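Local coordinates for protein endo-beta-N-acetylglucosaminidase F1 (Bacteroides thetaiotaomicron VPI-5482, PDB 6TCV) that probably cleaves high-mannose N-glycans within their chitobiose core, as an endo-beta-N-acetylglucosaminidase of a human gut bacterium, at residues F202-N207 / V217-N222; I373-N378 / F415-G420. The protein carries 2 engineered substitutions. All blocks are in the same frame, centred on the assembly; numbering follows the deposited sequence.

Contact 1 of 2, residues F202-N207 / V217-N222; sequences FAANIN and VQCNPN. With MAN (alpha-D-mannopyranose), chain B; NAG (2-acetamido-2-deoxy-beta-D-glucopyranose), chain C; MAN (alpha-D-mannopyranose), chain D.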
ATOM      1  N   PHE A 202       6.035   8.972   7.202  1.00 11.53           N
ATOM      2  CA  PHE A 202       7.476   8.895   6.907  1.00 12.06           C
ATOM      3  C   PHE A 202       8.211   9.540   8.078  1.00 11.17           C
ATOM      4  O   PHE A 202       8.139  10.754   8.282  1.00 12.89           O
ATOM      5  CB  PHE A 202       7.754   9.623   5.592  1.00 12.33           C
ATOM      6  CG  PHE A 202       9.163   9.418   5.068  1.00 11.79           C
ATOM      7  CD1 PHE A 202       9.458   8.277   4.334  1.00 12.08           C
ATOM      8  CD2 PHE A 202      10.130  10.385   5.224  1.00 12.16           C
ATOM      9  CE1 PHE A 202      10.726   8.106   3.829  1.00 12.19           C
ATOM     10  CE2 PHE A 202      11.399  10.232   4.725  1.00 12.98           C
ATOM     11  CZ  PHE A 202      11.691   9.106   4.006  1.00 12.95           C
ATOM     12  N   ALA A 203       8.939   8.756   8.876  1.00 11.97           N
ATOM     13  CA  ALA A 203       9.104   7.284   8.781  1.00 12.21           C
ATOM     14  C   ALA A 203       9.512   6.711  10.109  1.00 12.73           C
ATOM     15  O   ALA A 203      10.328   7.328  10.837  1.00 12.70           O
ATOM     16  CB  ALA A 203      10.188   6.893   7.766  1.00 13.85           C
ATOM     17  N   ALA A 204       9.014   5.508  10.395  1.00 12.42           N
ATOM     18  CA  ALA A 204       9.651   4.641  11.378  1.00 12.24           C
ATOM     19  C   ALA A 204      10.965   4.154  10.783  1.00 12.50           C
ATOM     20  O   ALA A 204      11.209   4.217   9.586  1.00 12.58           O
ATOM     21  CB  ALA A 204       8.753   3.435  11.703  1.00 12.60           C
ATOM     22  N   ASN A 205      11.819   3.610  11.635  1.00 12.60           N
ATOM     23  CA  ASN A 205      13.149   3.191  11.217  1.00 12.62           C
ATOM     24  C   ASN A 205      13.402   1.716  11.456  1.00 13.41           C
ATOM     25  O   ASN A 205      12.768   1.081  12.297  1.00 13.33           O
ATOM     26  CB  ASN A 205      14.194   4.001  11.955  1.00 13.44           C
ATOM     27  CG  ASN A 205      14.058   5.449  11.679  1.00 13.51           C
ATOM     28  OD1 ASN A 205      13.783   6.259  12.555  1.00 14.28           O
ATOM     29  ND2 ASN A 205      14.234   5.800  10.426  1.00 13.60           N
ATOM     30  N   ILE A 206      14.348   1.167  10.694  1.00 13.03           N
ATOM     31  CA  ILE A 206      15.010  -0.082  11.083  1.00 12.58           C
ATOM     32  C   ILE A 206      16.299   0.293  11.805  1.00 13.29           C
ATOM     33  O   ILE A 206      17.097   1.110  11.298  1.00 14.34           O
ATOM     34  CB  ILE A 206      15.234  -1.035   9.906  1.00 12.27           C
ATOM     35  CG1 ILE A 206      15.821  -2.338  10.424  1.00 14.17           C
ATOM     36  CG2 ILE A 206      16.088  -0.426   8.790  1.00 14.10           C
ATOM     37  CD1 ILE A 206      15.808  -3.486   9.400  1.00 15.91           C
ATOM     38  N   ASN A 207      16.517  -0.311  12.977  1.00 13.43           N
ATOM     39  CA  ASN A 207      17.726  -0.083  13.757  1.00 14.58           C
ATOM     40  C   ASN A 207      18.076  -1.392  14.456  1.00 15.02           C
ATOM     41  O   ASN A 207      17.250  -2.316  14.561  1.00 14.81           O
ATOM     42  CB  ASN A 207      17.521   0.987  14.813  1.00 15.26           C
ATOM     43  CG  ASN A 207      17.653   2.369  14.235  1.00 15.04           C
ATOM     44  OD1 ASN A 207      16.641   3.077  14.022  1.00 15.09           O
ATOM     45  ND2 ASN A 207      18.884   2.788  13.982  1.00 15.73           N
ATOM     46  N   VAL A 217      11.896  -2.520  14.457  1.00 13.78           N
ATOM     47  CA  VAL A 217      11.257  -1.254  14.117  1.00 13.43           C
ATOM     48  C   VAL A 217      11.515  -0.326  15.291  1.00 14.96           C
ATOM     49  O   VAL A 217      11.192  -0.640  16.453  1.00 15.95           O
ATOM     50  CB  VAL A 217       9.757  -1.468  13.914  1.00 14.49           C
ATOM     51  CG1 VAL A 217       9.026  -0.154  13.670  1.00 15.86           C
ATOM     52  CG2 VAL A 217       9.510  -2.423  12.782  1.00 14.29           C
ATOM     53  N   GLN A 218      12.083   0.835  14.999  1.00 14.53           N
ATOM     54  CA  GLN A 218      12.376   1.842  15.993  1.00 13.39           C
ATOM     55  C   GLN A 218      11.630   3.097  15.590  1.00 15.53           C
ATOM     56  O   GLN A 218      11.878   3.657  14.510  1.00 15.60           O
ATOM     57  CB  GLN A 218      13.895   2.079  16.050  1.00 16.90           C
ATOM     58  CG  GLN A 218      14.290   3.159  17.077  1.00 18.72           C
ATOM     59  CD  GLN A 218      15.794   3.417  17.154  1.00 23.38           C
ATOM     60  OE1 GLN A 218      16.546   2.530  17.553  1.00 27.71           O
ATOM     61  NE2 GLN A 218      16.216   4.621  16.832  1.00 25.06           N
ATOM     62  N   CYS A 219      10.797   3.597  16.487  1.00 14.81           N
ATOM     63  CA  CYS A 219       9.930   4.737  16.200  1.00 14.02           C
ATOM     64  C   CYS A 219      10.444   5.915  16.998  1.00 15.95           C
ATOM     65  O   CYS A 219      10.566   5.862  18.230  1.00 16.86           O
ATOM     66  CB  CYS A 219       8.495   4.415  16.640  1.00 15.01           C
ATOM     67  SG  CYS A 219       7.728   3.147  15.592  1.00 16.09           S
ATOM     68  N   ASN A 220      10.742   7.003  16.304  1.00 14.35           N
ATOM     69  CA  ASN A 220      11.122   8.246  16.953  1.00 15.49           C
ATOM     70  C   ASN A 220       9.924   8.814  17.696  1.00 14.86           C
ATOM     71  O   ASN A 220       8.790   8.330  17.560  1.00 15.03           O
ATOM     72  CB  ASN A 220      11.781   9.221  15.972  1.00 15.06           C
ATOM     73  CG  ASN A 220      10.809   9.830  15.008  1.00 15.80           C
ATOM     74  OD1 ASN A 220       9.729  10.303  15.393  1.00 15.13           O
ATOM     75  ND2 ASN A 220      11.238   9.983  13.756  1.00 15.70           N
ATOM     76  N   PRO A 221      10.130   9.823  18.527  1.00 15.97           N
ATOM     77  CA  PRO A 221       8.993  10.273  19.354  1.00 15.86           C
ATOM     78  C   PRO A 221       7.808  10.796  18.577  1.00 16.82           C
ATOM     79  O   PRO A 221       6.658  10.677  19.032  1.00 17.16           O
ATOM     80  CB  PRO A 221       9.594  11.358  20.256  1.00 17.49           C
ATOM     81  CG  PRO A 221      11.057  11.006  20.335  1.00 18.60           C
ATOM     82  CD  PRO A 221      11.390  10.468  18.949  1.00 16.48           C
ATOM     83  N   ASN A 222       8.004  11.341  17.381  1.00 15.85           N
ATOM     84  CA  ASN A 222       6.894  11.814  16.583  1.00 16.04           C
ATOM     85  C   ASN A 222       6.098  10.668  15.987  1.00 15.61           C
ATOM     86  O   ASN A 222       4.846  10.690  15.983  1.00 15.91           O
ATOM     87  CB  ASN A 222       7.446  12.716  15.504  1.00 15.57           C
ATOM     88  CG  ASN A 222       8.178  13.902  16.062  1.00 16.30           C
ATOM     89  OD1 ASN A 222       7.688  14.620  16.942  1.00 17.08           O
ATOM     90  ND2 ASN A 222       9.428  14.050  15.651  1.00 16.48           N
TER
HETATM   91  C1  MAN B   8      15.235  11.741  10.676  1.00 13.80           C
HETATM   92  C2  MAN B   8      14.873  10.969  11.938  1.00 13.25           C
HETATM   93  C3  MAN B   8      14.283   9.628  11.534  1.00 13.34           C
HETATM   94  C4  MAN B   8      13.117   9.793  10.568  1.00 12.42           C
HETATM   95  C5  MAN B   8      13.507  10.664   9.378  1.00 12.74           C
HETATM   96  C6  MAN B   8      12.319  11.070   8.528  1.00 12.87           C
HETATM   97  O2  MAN B   8      13.961  11.782  12.709  1.00 14.08           O
HETATM   98  O3  MAN B   8      13.804   8.957  12.700  1.00 14.03           O
HETATM   99  O4  MAN B   8      12.756   8.523  10.029  1.00 13.16           O
HETATM  100  O5  MAN B   8      14.094  11.899   9.856  1.00 13.73           O
HETATM  101  O6  MAN B   8      12.749  11.943   7.465  1.00 13.41           O
HETATM  102  C1  NAG C   2      14.931  11.115  -0.324  1.00 13.61           C
HETATM  103  C2  NAG C   2      14.168  10.448   0.805  1.00 13.75           C
HETATM  104  C3  NAG C   2      14.115  11.266   2.098  1.00 13.59           C
HETATM  105  C4  NAG C   2      14.676  12.656   1.869  1.00 13.27           C
HETATM  106  C5  NAG C   2      14.063  13.215   0.599  1.00 13.51           C
HETATM  107  C6  NAG C   2      14.414  14.671   0.325  1.00 14.60           C
HETATM  108  C7  NAG C   2      12.290   8.881   0.523  1.00 15.19           C
HETATM  109  C8  NAG C   2      10.906   8.702  -0.071  1.00 13.94           C
HETATM  110  N2  NAG C   2      12.834  10.084   0.361  1.00 15.21           N
HETATM  111  O3  NAG C   2      14.874  10.602   3.113  1.00 13.50           O
HETATM  112  O4  NAG C   2      14.284  13.473   2.985  1.00 13.24           O
HETATM  113  O5  NAG C   2      14.526  12.472  -0.546  1.00 13.47           O
HETATM  114  O6  NAG C   2      13.921  15.065  -0.914  1.00 16.02           O
HETATM  115  O7  NAG C   2      12.891   7.971   1.106  1.00 16.40           O
HETATM  116  C1  MAN D   9      14.238  11.768  14.106  1.00 16.80           C
HETATM  117  C2  MAN D   9      13.223  12.651  14.820  1.00 16.76           C
HETATM  118  C3  MAN D   9      13.474  14.122  14.502  1.00 18.31           C
HETATM  119  C4  MAN D   9      14.918  14.484  14.811  1.00 18.51           C
HETATM  120  C5  MAN D   9      15.817  13.554  14.005  1.00 18.51           C
HETATM  121  C6  MAN D   9      17.281  13.771  14.283  1.00 20.96           C
HETATM  122  O2  MAN D   9      13.307  12.392  16.229  1.00 18.66           O
HETATM  123  O3  MAN D   9      12.552  14.904  15.240  1.00 19.61           O
HETATM  124  O4  MAN D   9      15.194  15.828  14.424  1.00 20.10           O
HETATM  125  O5  MAN D   9      15.549  12.202  14.389  1.00 17.87           O
HETATM  126  O6  MAN D   9      18.076  12.978  13.375  1.00 23.11           O
HETATM  127  O   HOH W   1      11.128   6.766  13.509  1.00 14.01           O
HETATM  128  O   HOH W   2       9.700  10.748  11.033  1.00 17.47           O
HETATM  129  O   HOH W   3      14.288   6.417  15.452  1.00 26.52           O
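Asn205 and Gln218 pair across an antiparallel beta hairpin built on strands 198-209 and 214-218. Their backbones exchange two hydrogen bonds: Asn205 N to Gln218 O (2.9 Å) and Gln218 N to Asn205 O (2.8 Å). Further along, the amides of Asn207 and Gln218 stack with their planes 11° apart. They do not bond to each other; Asn207 OD1 takes its hydrogen bond from Asn251. On the face of the sheet opposite Asn205 and Gln218, Val217 CG1 meets Ala204 CB, which also touches Cys219 SG.

Asn205 CG stands anti to its carbonyl carbon (chi1 -60°), which turns the amide to the chain B mannose. OD1 of Asn205 accepts from mannose O3 (2.7 Å), and its ND2 donates to O4 and to Leu249 O. Phe202, before a cis peptide bond, brings its CZ 3.3 Å from NAG O7 and its CE2 near mannose O6. Its ring also meets Phe404 edge-to-face. A serine in place of Phe202 would probably lose the ring's van der Waals contact with both sugars and leave Phe404 without this edge-to-face partner. From 217-222, Asn220 ND2 donates almost straight to O3 of the chain B mannose (3.0 Å, 172°).

Contact 2 of 2, residues I373-N378 / F415-G420; sequences ISMEFN and FSRLQG. With NAG (2-acetamido-2-deoxy-beta-D-glucopyranose), chain C; MAN (alpha-D-mannopyranose), chain E.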
ATOM      1  N   ILE A 373       4.901  10.141 -11.922  1.00 14.59           N
ATOM      2  CA  ILE A 373       5.472  11.410 -11.479  1.00 15.29           C
ATOM      3  C   ILE A 373       5.694  11.262  -9.984  1.00 13.90           C
ATOM      4  O   ILE A 373       4.925  10.601  -9.290  1.00 13.84           O
ATOM      5  CB  ILE A 373       4.561  12.614 -11.809  1.00 16.07           C
ATOM      6  CG1 ILE A 373       5.316  13.932 -11.583  1.00 16.47           C
ATOM      7  CG2 ILE A 373       3.230  12.535 -11.027  1.00 15.92           C
ATOM      8  CD1 ILE A 373       4.395  15.146 -11.858  1.00 18.42           C
ATOM      9  N   SER A 374       6.755  11.879  -9.497  1.00 13.83           N
ATOM     10  CA  SER A 374       7.071  12.026  -8.077  1.00 14.47           C
ATOM     11  C   SER A 374       7.421  13.477  -7.822  1.00 14.30           C
ATOM     12  O   SER A 374       8.494  13.952  -8.221  1.00 15.84           O
ATOM     13  CB  SER A 374       8.224  11.097  -7.637  1.00 13.80           C
ATOM     14  OG  SER A 374       7.754   9.721  -7.797  1.00 14.55           O
ATOM     15  N   MET A 375       6.631  14.105  -6.952  1.00 13.75           N
ATOM     16  CA  MET A 375       6.752  15.536  -6.700  1.00 14.57           C
ATOM     17  C   MET A 375       7.297  15.753  -5.295  1.00 13.62           C
ATOM     18  O   MET A 375       6.699  15.294  -4.312  1.00 13.70           O
ATOM     19  CB  MET A 375       5.376  16.198  -6.811  1.00 14.08           C
ATOM     20  CG  MET A 375       4.780  16.143  -8.197  1.00 15.64           C
ATOM     21  SD  MET A 375       3.079  16.817  -8.348  1.00 16.40           S
ATOM     22  CE  MET A 375       2.181  15.394  -7.716  1.00 18.31           C
ATOM     23  N   GLU A 376       8.425  16.459  -5.202  0.75 14.01           N
ATOM     24  CA  GLU A 376       9.040  16.817  -3.909  0.75 14.23           C
ATOM     25  C   GLU A 376       8.393  18.144  -3.525  0.75 14.40           C
ATOM     26  O   GLU A 376       8.703  19.200  -4.111  0.75 15.18           O
ATOM     27  CB  GLU A 376      10.555  16.937  -4.046  0.75 14.92           C
ATOM     28  CG  GLU A 376      11.351  16.359  -2.877  0.75 14.96           C
ATOM     29  CD  GLU A 376      11.135  17.059  -1.555  0.75 15.63           C
ATOM     30  OE1 GLU A 376      10.266  17.966  -1.474  0.75 15.11           O
ATOM     31  OE2 GLU A 376      11.835  16.722  -0.582  0.75 15.42           O
ATOM     32  N   PHE A 377       7.379  18.106  -2.660  1.00 13.90           N
ATOM     33  CA  PHE A 377       6.602  19.303  -2.368  1.00 14.23           C
ATOM     34  C   PHE A 377       7.317  20.273  -1.441  1.00 14.99           C
ATOM     35  O   PHE A 377       6.938  21.444  -1.401  1.00 16.08           O
ATOM     36  CB  PHE A 377       5.276  18.916  -1.745  1.00 13.72           C
ATOM     37  CG  PHE A 377       4.234  18.365  -2.691  1.00 13.24           C
ATOM     38  CD1 PHE A 377       3.999  18.947  -3.912  1.00 14.35           C
ATOM     39  CD2 PHE A 377       3.477  17.255  -2.289  1.00 13.26           C
ATOM     40  CE1 PHE A 377       3.017  18.441  -4.768  1.00 15.11           C
ATOM     41  CE2 PHE A 377       2.490  16.759  -3.116  1.00 13.68           C
ATOM     42  CZ  PHE A 377       2.272  17.335  -4.350  1.00 14.97           C
ATOM     43  N   ASN A 378       8.331  19.831  -0.703  1.00 15.18           N
ATOM     44  CA  ASN A 378       9.094  20.746   0.152  1.00 16.17           C
ATOM     45  C   ASN A 378      10.210  21.442  -0.621  1.00 17.22           C
ATOM     46  O   ASN A 378      10.457  22.626  -0.393  1.00 19.00           O
ATOM     47  CB  ASN A 378       9.689  19.949   1.315  1.00 16.15           C
ATOM     48  CG  ASN A 378      10.376  20.835   2.287  1.00 17.33           C
ATOM     49  OD1 ASN A 378       9.772  21.756   2.855  1.00 18.08           O
ATOM     50  ND2 ASN A 378      11.672  20.598   2.507  1.00 18.11           N
ATOM     51  N   PHE A 415      -0.470  23.375  -4.126  1.00 14.45           N
ATOM     52  CA  PHE A 415      -1.687  23.375  -4.906  1.00 14.37           C
ATOM     53  C   PHE A 415      -1.477  23.977  -6.286  1.00 16.02           C
ATOM     54  O   PHE A 415      -2.164  23.583  -7.248  1.00 15.98           O
ATOM     55  CB  PHE A 415      -2.813  24.080  -4.149  1.00 14.51           C
ATOM     56  CG  PHE A 415      -3.443  23.181  -3.092  1.00 13.90           C
ATOM     57  CD1 PHE A 415      -2.888  23.048  -1.808  1.00 13.62           C
ATOM     58  CD2 PHE A 415      -4.563  22.384  -3.407  1.00 14.91           C
ATOM     59  CE1 PHE A 415      -3.406  22.224  -0.854  1.00 13.82           C
ATOM     60  CE2 PHE A 415      -5.115  21.550  -2.454  1.00 14.76           C
ATOM     61  CZ  PHE A 415      -4.551  21.466  -1.189  1.00 14.12           C
ATOM     62  N   SER A 416      -0.548  24.929  -6.434  0.66 14.80           N
ATOM     63  CA  SER A 416      -0.221  25.413  -7.771  0.66 16.38           C
ATOM     64  C   SER A 416       0.183  24.242  -8.662  0.66 15.20           C
ATOM     65  O   SER A 416      -0.212  24.183  -9.837  0.66 15.82           O
ATOM     66  CB  SER A 416       0.863  26.515  -7.741  0.66 17.39           C
ATOM     67  OG  SER A 416       2.207  26.047  -7.594  0.66 22.22           O
ATOM     68  N   ARG A 417       0.909  23.277  -8.105  1.00 15.53           N
ATOM     69  CA  ARG A 417       1.426  22.160  -8.861  1.00 17.18           C
ATOM     70  C   ARG A 417       0.382  21.088  -9.106  1.00 17.89           C
ATOM     71  O   ARG A 417       0.670  20.131  -9.848  1.00 20.44           O
ATOM     72  CB  ARG A 417       2.653  21.580  -8.146  1.00 17.65           C
ATOM     73  CG  ARG A 417       3.797  22.567  -8.043  1.00 17.34           C
ATOM     74  CD  ARG A 417       4.858  22.059  -7.094  1.00 18.02           C
ATOM     75  NE  ARG A 417       5.560  20.897  -7.672  1.00 17.86           N
ATOM     76  CZ  ARG A 417       6.514  20.232  -7.025  1.00 17.05           C
ATOM     77  NH1 ARG A 417       6.839  20.608  -5.796  1.00 16.48           N
ATOM     78  NH2 ARG A 417       7.129  19.232  -7.617  1.00 16.04           N
ATOM     79  N   LEU A 418      -0.833  21.279  -8.625  1.00 16.11           N
ATOM     80  CA  LEU A 418      -1.937  20.331  -8.828  1.00 15.76           C
ATOM     81  C   LEU A 418      -2.993  20.950  -9.736  1.00 17.12           C
ATOM     82  O   LEU A 418      -4.043  20.338  -9.931  1.00 18.20           O
ATOM     83  CB  LEU A 418      -2.575  19.908  -7.494  1.00 15.83           C
ATOM     84  CG  LEU A 418      -1.616  19.234  -6.525  1.00 14.50           C
ATOM     85  CD1 LEU A 418      -2.251  18.976  -5.204  1.00 15.79           C
ATOM     86  CD2 LEU A 418      -1.107  17.895  -7.122  1.00 16.28           C
ATOM     87  N   GLN A 419      -2.781  22.122 -10.296  1.00 17.35           N
ATOM     88  CA  GLN A 419      -3.763  22.711 -11.196  1.00 17.32           C
ATOM     89  C   GLN A 419      -3.886  21.936 -12.500  1.00 19.43           C
ATOM     90  O   GLN A 419      -2.901  21.456 -13.046  1.00 21.01           O
ATOM     91  CB  GLN A 419      -3.361  24.159 -11.505  1.00 20.82           C
ATOM     92  CG  GLN A 419      -3.519  25.042 -10.312  1.00 24.45           C
ATOM     93  CD  GLN A 419      -3.054  26.456 -10.510  1.00 35.34           C
ATOM     94  OE1 GLN A 419      -2.514  26.824 -11.554  1.00 44.62           O
ATOM     95  NE2 GLN A 419      -3.294  27.268  -9.501  1.00 34.49           N
ATOM     96  N   GLY A 420      -5.115  21.836 -13.013  1.00 17.81           N
ATOM     97  CA  GLY A 420      -5.354  21.266 -14.330  1.00 18.49           C
ATOM     98  C   GLY A 420      -5.402  19.742 -14.410  1.00 18.19           C
ATOM     99  O   GLY A 420      -6.155  19.171 -15.218  1.00 20.18           O
TER
HETATM  100  C1  NAG C   2      14.931  11.115  -0.324  1.00 13.61           C
HETATM  101  C2  NAG C   2      14.168  10.448   0.805  1.00 13.75           C
HETATM  102  C3  NAG C   2      14.115  11.266   2.098  1.00 13.59           C
HETATM  103  C4  NAG C   2      14.676  12.656   1.869  1.00 13.27           C
HETATM  104  C5  NAG C   2      14.063  13.215   0.599  1.00 13.51           C
HETATM  105  C6  NAG C   2      14.414  14.671   0.325  1.00 14.60           C
HETATM  106  C7  NAG C   2      12.290   8.881   0.523  1.00 15.19           C
HETATM  107  C8  NAG C   2      10.906   8.702  -0.071  1.00 13.94           C
HETATM  108  N2  NAG C   2      12.834  10.084   0.361  1.00 15.21           N
HETATM  109  O3  NAG C   2      14.874  10.602   3.113  1.00 13.50           O
HETATM  110  O4  NAG C   2      14.284  13.473   2.985  1.00 13.24           O
HETATM  111  O5  NAG C   2      14.526  12.472  -0.546  1.00 13.47           O
HETATM  112  O6  NAG C   2      13.921  15.065  -0.914  1.00 16.02           O
HETATM  113  O7  NAG C   2      12.891   7.971   1.106  1.00 16.40           O
HETATM  114  C1  MAN E   5      15.435  21.257   6.870  1.00 19.58           C
HETATM  115  C2  MAN E   5      14.814  22.625   7.057  1.00 22.10           C
HETATM  116  C3  MAN E   5      13.745  22.836   5.996  1.00 22.81           C
HETATM  117  C4  MAN E   5      14.383  22.685   4.626  1.00 21.33           C
HETATM  118  C5  MAN E   5      15.126  21.358   4.504  1.00 21.64           C
HETATM  119  C6  MAN E   5      15.981  21.329   3.268  1.00 23.09           C
HETATM  120  O2  MAN E   5      15.845  23.614   6.864  1.00 25.01           O
HETATM  121  O3  MAN E   5      13.185  24.128   6.152  1.00 24.39           O
HETATM  122  O4  MAN E   5      13.365  22.735   3.628  1.00 21.36           O
HETATM  123  O5  MAN E   5      16.036  21.162   5.600  1.00 19.54           O
HETATM  124  O6  MAN E   5      16.662  20.083   3.089  1.00 24.32           O
HETATM  125  O   HOH W   4       5.647  22.298  -3.808  1.00 16.83           O
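Arg417 reaches across to the carbonyl of Glu376, and its NH1 donates to Glu376 O at 2.9 Å. The bond is nearly straight at the proton (170°). The acceptor lies at the guanidinium edge, close to its plane, yet NH1 sits above the carbonyl plane of Glu376. Water 4 joins the same edge. It accepts from Arg417 NH1 and donates to Phe377 O, so two successive carbonyls are tied to one nitrogen. NH2 of Arg417 turns to the carbonyls of Gly381 and Gly383. The charged group is thus buried among backbone oxygens, which probably helps fix its rotation.

Carbon atoms also pack on the guanidinium. Phe377 CD1 lies over one face of it, 3.8 Å from Arg417 NH1, with ring and guanidinium planes 77° apart. Met375 and Arg417 run past each other in opposite directions, with Met375 CB 3.6 Å from Arg417 NH2.

The apolar pairs meet at Leu418. The bend of the methionine (chi3 -80°) carries Met375 CE to Leu418 CD2, at 4.2 Å. Phe377 CZ approaches the same leucine methyl. Leu418 is held in a type I turn from Ser416 to Gln419, at the end of helix 411-416.

Sugar contacts come from 373-378. Asn378 ND2 donates to O4 of the chain E mannose (2.9 Å). Glu376 has two conformers; in the one described here its OE2 accepts from NAG O6, so this bond is less certain. Strand 371-376 therefore ends at the glycan, while the turn 416-419 packs against Met375 and Phe377 through Arg417 and Leu418. Sugar binding at the C-terminal ends of parallel strands is typical of the beta/alpha-barrel of glycoside hydrolases.

In the fold
Contact 1 and contact 2 come in series along the chain, and their centres lie about 27 Å apart. Their nearest atoms are about 8 Å apart, and they do not touch. Both reach the same mixed sheet, through strands 198-209 and 214-218 in contact 1 and strand 371-376 in contact 2. The sheet is consistent with a beta/alpha-barrel. Strand 198-209 pairs with 169-175, which pairs with 400-404, which pairs with 371-376. Phe404 connects them: its ring meets Phe202, and its backbone bonds to Met375 and Phe377. Both contacts also reach the same NAG, with different mannoses beyond it. Distant parts of the chain thus grip one branched glycan from two places on the same sheet.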